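Putative transcriptional regulator MarR (Geobacillus stearothermophilus, PDB 2RDP) probably regulates transcription as a MarR-family factor, working as a dimer that binds DNA through winged helix-turn-helix domains. Local coordinates at residues A[55-59]-A[60-64]; A[66-69]-A[70-74]; A[119-122]-A[123-127]. All coordinates share one frame; numbering follows the deposited sequence.

Contact 1: residues A[55-59]-A[60-64]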
loop_
_atom_site.group_PDB
_atom_site.type_symbol
_atom_site.label_atom_id
_atom_site.label_comp_id
_atom_site.label_asym_id
_atom_site.label_seq_id
_atom_site.Cartn_x
_atom_site.Cartn_y
_atom_site.Cartn_z
ATOM N N GLY A 55 -3.203 -14.180 16.846
ATOM C CA GLY A 55 -2.953 -15.534 17.384
ATOM C C GLY A 55 -3.020 -16.608 16.301
ATOM O O GLY A 55 -2.995 -16.277 15.115
ATOM N N ASP A 56 -3.137 -17.878 16.688
ATOM C CA ASP A 56 -3.242 -18.992 15.728
ATOM C C ASP A 56 -4.380 -18.784 14.725
ATOM O O ASP A 56 -5.476 -18.416 15.119
ATOM C CB ASP A 56 -3.448 -20.318 16.450
ATOM C CG ASP A 56 -2.285 -20.697 17.380
ATOM O OD1 ASP A 56 -2.388 -21.786 18.022
ATOM O OD2 ASP A 56 -1.283 -19.928 17.465
ATOM N N LEU A 57 -4.110 -18.981 13.436
ATOM C CA LEU A 57 -5.123 -18.818 12.365
ATOM C C LEU A 57 -5.116 -20.032 11.480
ATOM O O LEU A 57 -4.063 -20.591 11.231
ATOM C CB LEU A 57 -4.827 -17.594 11.488
ATOM C CG LEU A 57 -4.871 -16.185 12.104
ATOM C CD1 LEU A 57 -4.500 -15.183 11.057
ATOM C CD2 LEU A 57 -6.249 -15.847 12.705
ATOM N N THR A 58 -6.280 -20.460 11.008
ATOM C CA THR A 58 -6.315 -21.482 9.970
ATOM C C THR A 58 -5.861 -20.835 8.667
ATOM O O THR A 58 -5.779 -19.620 8.576
ATOM C CB THR A 58 -7.720 -22.101 9.808
ATOM O OG1 THR A 58 -8.612 -21.119 9.290
ATOM C CG2 THR A 58 -8.273 -22.616 11.152
ATOM N N VAL A 59 -5.546 -21.631 7.661
ATOM C CA VAL A 59 -5.162 -21.094 6.355
ATOM C C VAL A 59 -6.366 -20.363 5.751
ATOM O O VAL A 59 -6.219 -19.344 5.093
ATOM C CB VAL A 59 -4.669 -22.228 5.382
ATOM C CG1 VAL A 59 -4.489 -21.702 3.985
ATOM C CG2 VAL A 59 -3.362 -22.859 5.855
ATOM N N GLY A 60 -7.565 -20.892 5.960
ATOM C CA GLY A 60 -8.750 -20.185 5.541
ATOM C C GLY A 60 -8.880 -18.812 6.191
ATOM O O GLY A 60 -9.177 -17.845 5.516
ATOM N N GLU A 61 -8.649 -18.711 7.494
ATOM C CA GLU A 61 -8.741 -17.430 8.180
ATOM C C GLU A 61 -7.654 -16.482 7.723
ATOM O O GLU A 61 -7.892 -15.286 7.517
ATOM C CB GLU A 61 -8.625 -17.618 9.680
ATOM C CG GLU A 61 -9.654 -18.551 10.213
ATOM C CD GLU A 61 -9.603 -18.677 11.715
ATOM O OE1 GLU A 61 -10.677 -18.484 12.324
ATOM O OE2 GLU A 61 -8.519 -18.976 12.278
ATOM N N LEU A 62 -6.463 -17.015 7.542
ATOM C CA LEU A 62 -5.332 -16.204 7.143
ATOM C C LEU A 62 -5.556 -15.660 5.748
ATOM O O LEU A 62 -5.342 -14.484 5.478
ATOM C CB LEU A 62 -4.017 -17.029 7.231
ATOM C CG LEU A 62 -2.698 -16.308 6.900
ATOM C CD1 LEU A 62 -2.527 -15.066 7.790
ATOM C CD2 LEU A 62 -1.500 -17.219 7.100
ATOM N N SER A 63 -6.022 -16.511 4.856
ATOM C CA SER A 63 -6.219 -16.080 3.479
ATOM C C SER A 63 -7.325 -15.026 3.366
ATOM O O SER A 63 -7.226 -14.132 2.539
ATOM C CB SER A 63 -6.501 -17.288 2.566
ATOM O OG SER A 63 -7.761 -17.789 2.889
ATOM N N ASN A 64 -8.373 -15.138 4.185
ATOM C CA ASN A 64 -9.430 -14.097 4.231
ATOM C C ASN A 64 -8.950 -12.733 4.718
ATOM O O ASN A 64 -9.457 -11.702 4.256
ATOM C CB ASN A 64 -10.651 -14.559 5.041
ATOM C CG ASN A 64 -11.527 -15.550 4.262
ATOM O OD1 ASN A 64 -11.471 -15.595 3.034
ATOM N ND2 ASN A 64 -12.336 -16.343 4.974
HETATM O O HOH W 1 -7.949 -19.579 14.679
#
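The carbonyl oxygen of Asp56 is linked to the carboxylate of Glu61 by a water, which donates to Asp56 O at 2.8 Å and lies a doubtfully short 2.5 Å from Glu61 OE2. Leu57 comes next and faces the helix: the Leu57 and Leu62 side chains cross at about a right angle, with Leu57 CD1 3.8 Å from Leu62 CD1, while Leu57 CA lies 3.4 Å from Glu61 OE2. Thr58 is the N-cap residue, and with Glu61 it makes a capping box. Thr58 OG1 sits between its own backbone N and carbonyl carbon, where it accepts from Glu61 N at 3.0 Å. In return, Glu61 CG lies beside its own N (chi1 -57°) and the extended chain carries the carboxylate back to Thr58 N, which holds Glu61 OE2 at 3.0 Å in a fairly straight bond (165° at the hydrogen), on the anti side of the carboxylate. Thr58 O starts the regular helical bonding by accepting from Leu62 N. One residue on, Val59 O takes Ser63 N at 2.8 Å, and Ser63 OG lies within reach of both Val59 O and Gly60 O, so its single proton cannot be assigned. The turn belongs to the winged helix-turn-helix domain. Strand 98-102 runs beside it, with backbone bonding between Leu57 and Ile100 and a salt bridge from Asp56 to Arg101; Leu57 leans on Leu51 and Leu62 on Trp50, both of helix 42-54, and Val59 packs on Thr73 and Thr74 of helix 70-82.

Contact 2: residues A[66-69]-A[70-74]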
loop_
_atom_site.group_PDB
_atom_site.type_symbol
_atom_site.label_atom_id
_atom_site.label_comp_id
_atom_site.label_asym_id
_atom_site.label_seq_id
_atom_site.Cartn_x
_atom_site.Cartn_y
_atom_site.Cartn_z
HETATM N N MSE A 66 -5.832 -11.695 4.238
HETATM C CA MSE A 66 -4.843 -11.212 3.286
HETATM C C MSE A 66 -5.410 -11.043 1.916
HETATM O O MSE A 66 -4.707 -10.554 1.021
HETATM C CB MSE A 66 -3.696 -12.206 3.201
HETATM C CG MSE A 66 -2.919 -12.281 4.463
HETATM SE SE MSE A 66 -1.375 -13.454 4.321
HETATM C CE MSE A 66 -0.266 -12.512 2.972
ATOM N N TYR A 67 -6.686 -11.431 1.757
ATOM C CA TYR A 67 -7.414 -11.331 0.497
ATOM C C TYR A 67 -6.781 -12.181 -0.612
ATOM O O TYR A 67 -6.779 -11.772 -1.768
ATOM C CB TYR A 67 -7.575 -9.865 0.059
ATOM C CG TYR A 67 -8.385 -9.062 1.063
ATOM C CD1 TYR A 67 -9.774 -9.266 1.178
ATOM C CD2 TYR A 67 -7.777 -8.119 1.898
ATOM C CE1 TYR A 67 -10.521 -8.560 2.109
ATOM C CE2 TYR A 67 -8.517 -7.412 2.831
ATOM C CZ TYR A 67 -9.877 -7.641 2.930
ATOM O OH TYR A 67 -10.648 -6.948 3.839
ATOM N N LEU A 68 -6.267 -13.361 -0.235
ATOM C CA LEU A 68 -5.649 -14.307 -1.169
ATOM C C LEU A 68 -6.541 -15.511 -1.367
ATOM O O LEU A 68 -7.346 -15.790 -0.484
ATOM C CB LEU A 68 -4.281 -14.767 -0.641
ATOM C CG LEU A 68 -3.264 -13.641 -0.453
ATOM C CD1 LEU A 68 -2.030 -14.212 0.215
ATOM C CD2 LEU A 68 -2.924 -12.959 -1.825
ATOM N N ALA A 69 -6.403 -16.219 -2.503
ATOM C CA ALA A 69 -6.925 -17.587 -2.619
ATOM C C ALA A 69 -6.216 -18.533 -1.653
ATOM O O ALA A 69 -5.092 -18.299 -1.230
ATOM C CB ALA A 69 -6.850 -18.121 -4.062
ATOM N N CYS A 70 -6.916 -19.580 -1.278
ATOM C CA CYS A 70 -6.391 -20.653 -0.446
ATOM C C CYS A 70 -5.106 -21.322 -0.957
ATOM O O CYS A 70 -4.231 -21.592 -0.171
ATOM C CB CYS A 70 -7.492 -21.682 -0.257
ATOM S SG CYS A 70 -8.618 -21.067 0.988
ATOM N N SER A 71 -5.006 -21.562 -2.271
ATOM C CA SER A 71 -3.818 -22.159 -2.879
ATOM C C SER A 71 -2.579 -21.304 -2.622
ATOM O O SER A 71 -1.546 -21.808 -2.193
ATOM C CB SER A 71 -4.028 -22.369 -4.395
ATOM O OG SER A 71 -4.150 -21.107 -5.057
ATOM N N THR A 72 -2.703 -20.010 -2.883
ATOM C CA THR A 72 -1.645 -19.002 -2.617
ATOM C C THR A 72 -1.238 -18.964 -1.160
ATOM O O THR A 72 -0.035 -18.918 -0.844
ATOM C CB THR A 72 -2.116 -17.588 -3.030
ATOM O OG1 THR A 72 -2.750 -17.666 -4.313
ATOM C CG2 THR A 72 -0.944 -16.587 -3.106
ATOM N N THR A 73 -2.218 -18.969 -0.257
ATOM C CA THR A 73 -1.908 -18.874 1.148
ATOM C C THR A 73 -1.216 -20.140 1.665
ATOM O O THR A 73 -0.395 -20.067 2.543
ATOM C CB THR A 73 -3.154 -18.586 1.971
ATOM O OG1 THR A 73 -3.848 -17.495 1.368
ATOM C CG2 THR A 73 -2.771 -18.239 3.414
ATOM N N THR A 74 -1.550 -21.287 1.093
ATOM C CA THR A 74 -0.980 -22.572 1.488
ATOM C C THR A 74 0.485 -22.656 1.081
ATOM O O THR A 74 1.279 -23.137 1.844
ATOM C CB THR A 74 -1.817 -23.748 0.865
ATOM O OG1 THR A 74 -3.177 -23.655 1.315
ATOM C CG2 THR A 74 -1.233 -25.136 1.196
HETATM O O HOH W 2 -4.400 -15.496 -4.554
#
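At the turn of the helix-turn-helix, Ala69 stands as N-cap of helix 70-82, and its carbonyl oxygen is gripped twice by Thr73. Thr73 N donates to Ala69 O at 3.1 Å in the carbonyl plane, the ordinary first-turn bond. Thr73 OG1 donates a second hydrogen bond to Ala69 O at 3.0 Å from well above that plane, 40° out of it. The hydroxyl can do this because OG1 lies anti to the carbonyl carbon of Thr73 (chi1 -49°), next to its own N-H and pointing back down the helix. Thr73 OG1 also leans on the turn: Leu68 CB is 3.4 Å from Thr73 OG1, and the leucine methyl CD1 makes a looser approach to Thr72 CG2. A water bridges Ala69 N and Thr72 OG1, accepting from Ala69 N at 3.0 Å and lying 2.7 Å from Thr72 OG1. In MarR proteins the helix after this turn is the recognition helix, which probably enters the major groove of DNA here as in its relatives. Chain direction changes just ahead of it at Tyr67, whose positive phi takes the backbone out of helix 59-66; Tyr67 packs on Gln29 of the second subunit. Met66, present as selenomethionine, turns instead to Val46, Ala47 and Trp50 of helix 42-54. One residue further into helix 70-82 the double grip recurs, for Thr74 OG1 donates to Cys70 O at 2.8 Å while Thr74 N reaches the same oxygen at 3.0 Å, from opposite faces of the carbonyl plane.

Contact 3: residues A[119-122]-A[123-127]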
loop_
_atom_site.group_PDB
_atom_site.type_symbol
_atom_site.label_atom_id
_atom_site.label_comp_id
_atom_site.label_asym_id
_atom_site.label_seq_id
_atom_site.Cartn_x
_atom_site.Cartn_y
_atom_site.Cartn_z
ATOM N N ARG A 119 10.534 3.284 14.315
ATOM C CA ARG A 119 11.648 4.240 14.294
ATOM C C ARG A 119 11.630 5.083 13.026
ATOM O O ARG A 119 11.771 6.288 13.111
ATOM C CB ARG A 119 12.994 3.532 14.469
ATOM C CG ARG A 119 13.312 3.298 15.910
ATOM C CD ARG A 119 14.691 2.698 16.147
ATOM N NE ARG A 119 14.595 1.246 16.139
ATOM C CZ ARG A 119 15.240 0.451 15.287
ATOM N NH1 ARG A 119 16.082 0.970 14.384
ATOM N NH2 ARG A 119 15.047 -0.867 15.350
ATOM N N ASP A 120 11.408 4.455 11.870
ATOM C CA ASP A 120 11.338 5.138 10.582
ATOM C C ASP A 120 10.247 6.219 10.554
ATOM O O ASP A 120 10.485 7.351 10.113
ATOM C CB ASP A 120 11.117 4.108 9.462
ATOM C CG ASP A 120 11.124 4.735 8.045
ATOM O OD1 ASP A 120 12.146 5.327 7.625
ATOM O OD2 ASP A 120 10.109 4.608 7.326
ATOM N N LEU A 121 9.067 5.872 11.056
ATOM C CA LEU A 121 7.968 6.807 11.197
ATOM C C LEU A 121 8.256 7.910 12.204
ATOM O O LEU A 121 7.957 9.073 11.940
ATOM C CB LEU A 121 6.695 6.054 11.553
ATOM C CG LEU A 121 5.419 6.879 11.693
ATOM C CD1 LEU A 121 4.947 7.463 10.362
ATOM C CD2 LEU A 121 4.351 5.965 12.321
ATOM N N ALA A 122 8.833 7.565 13.357
ATOM C CA ALA A 122 9.212 8.601 14.320
ATOM C C ALA A 122 10.077 9.678 13.625
ATOM O O ALA A 122 9.928 10.858 13.912
ATOM C CB ALA A 122 9.937 7.993 15.531
ATOM N N ASN A 123 10.951 9.278 12.694
ATOM C CA ASN A 123 11.793 10.243 11.932
ATOM C C ASN A 123 11.000 11.114 10.990
ATOM O O ASN A 123 11.284 12.288 10.867
ATOM C CB ASN A 123 12.918 9.545 11.141
ATOM C CG ASN A 123 13.982 8.946 12.050
ATOM O OD1 ASN A 123 14.217 9.447 13.154
ATOM N ND2 ASN A 123 14.633 7.875 11.600
ATOM N N VAL A 124 10.024 10.531 10.304
ATOM C CA VAL A 124 9.111 11.290 9.438
ATOM C C VAL A 124 8.277 12.301 10.237
ATOM O O VAL A 124 7.995 13.390 9.760
ATOM C CB VAL A 124 8.179 10.346 8.666
ATOM C CG1 VAL A 124 7.107 11.126 7.874
ATOM C CG2 VAL A 124 8.992 9.382 7.764
ATOM N N LEU A 125 7.899 11.923 11.453
ATOM C CA LEU A 125 6.994 12.704 12.287
ATOM C C LEU A 125 7.666 13.741 13.167
ATOM O O LEU A 125 6.971 14.426 13.904
ATOM C CB LEU A 125 6.157 11.788 13.196
ATOM C CG LEU A 125 5.116 10.875 12.532
ATOM C CD1 LEU A 125 4.501 9.982 13.607
ATOM C CD2 LEU A 125 4.058 11.647 11.836
ATOM N N GLU A 126 8.994 13.852 13.118
ATOM C CA GLU A 126 9.699 14.691 14.082
ATOM C C GLU A 126 9.421 16.172 13.917
ATOM O O GLU A 126 9.601 16.933 14.863
ATOM C CB GLU A 126 11.203 14.396 14.155
ATOM C CG GLU A 126 12.082 15.043 13.080
ATOM C CD GLU A 126 13.369 14.224 12.830
ATOM O OE1 GLU A 126 14.023 13.846 13.841
ATOM O OE2 GLU A 126 13.703 13.941 11.632
ATOM N N SER A 127 8.939 16.564 12.741
ATOM C CA SER A 127 8.571 17.953 12.508
ATOM C C SER A 127 7.095 18.263 12.799
ATOM O O SER A 127 6.699 19.420 12.739
ATOM C CB SER A 127 8.940 18.404 11.096
ATOM O OG SER A 127 8.105 17.764 10.159
#
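Asn123 lies one turn beyond Arg119 in helix 104-124, a long helix of the dimerisation region of the MarR fold, and its backbone N donates to Arg119 O at 3.1 Å. The asparagine amide has its ND2 3.6 Å from Arg119 O, too far for a bond, while CB rests against Asp120 O. Val124 follows with its N bonded to Asp120 O at 3.2 Å and its CG2 methyl 3.4 Å from the same oxygen. The carboxylate of Asp120 looks elsewhere, to a salt bridge with Arg30 of helix 10-35. Leu125 N meets Leu121 O at 2.9 Å, nearly end-on to the carbonyl (167° at the oxygen). The Leu125 side chain is laid back over the preceding turn, its CG anti to its own carbonyl carbon (chi1 -68°), and it crosses Leu121 obliquely, with CD1 3.8 Å from Leu121 CG. Both leucines pack against the second subunit, Leu121 on Leu20 and Leu125 on Leu16 of that chain. Val124 touches Met147 of the second subunit too. At Glu126 the series of i to i+4 bonds is not continued: Glu126 N is 3.2 Å from Ala122 O, but its N-H points poorly at that oxygen.

The three contacts come in series along the chain. Contacts 1 and 2 sit at the starts of two successive helices, 59-66 and 70-82, with centres 10 Å apart. They touch directly: Ser63 of the first packs on Thr73 of the second, and Ser63 O probably accepts from Leu68 N at 3.0 Å, so helix 59-66 is tied to the turn and to the start of helix 70-82. Contact 3 lies on the opposite side of the chain's centre, late in helix 104-124, with its centre 32 Å from that of contact 1 and 34 Å from that of contact 2. This separation is consistent with distinct DNA-binding and dimerisation regions, as in other MarR proteins.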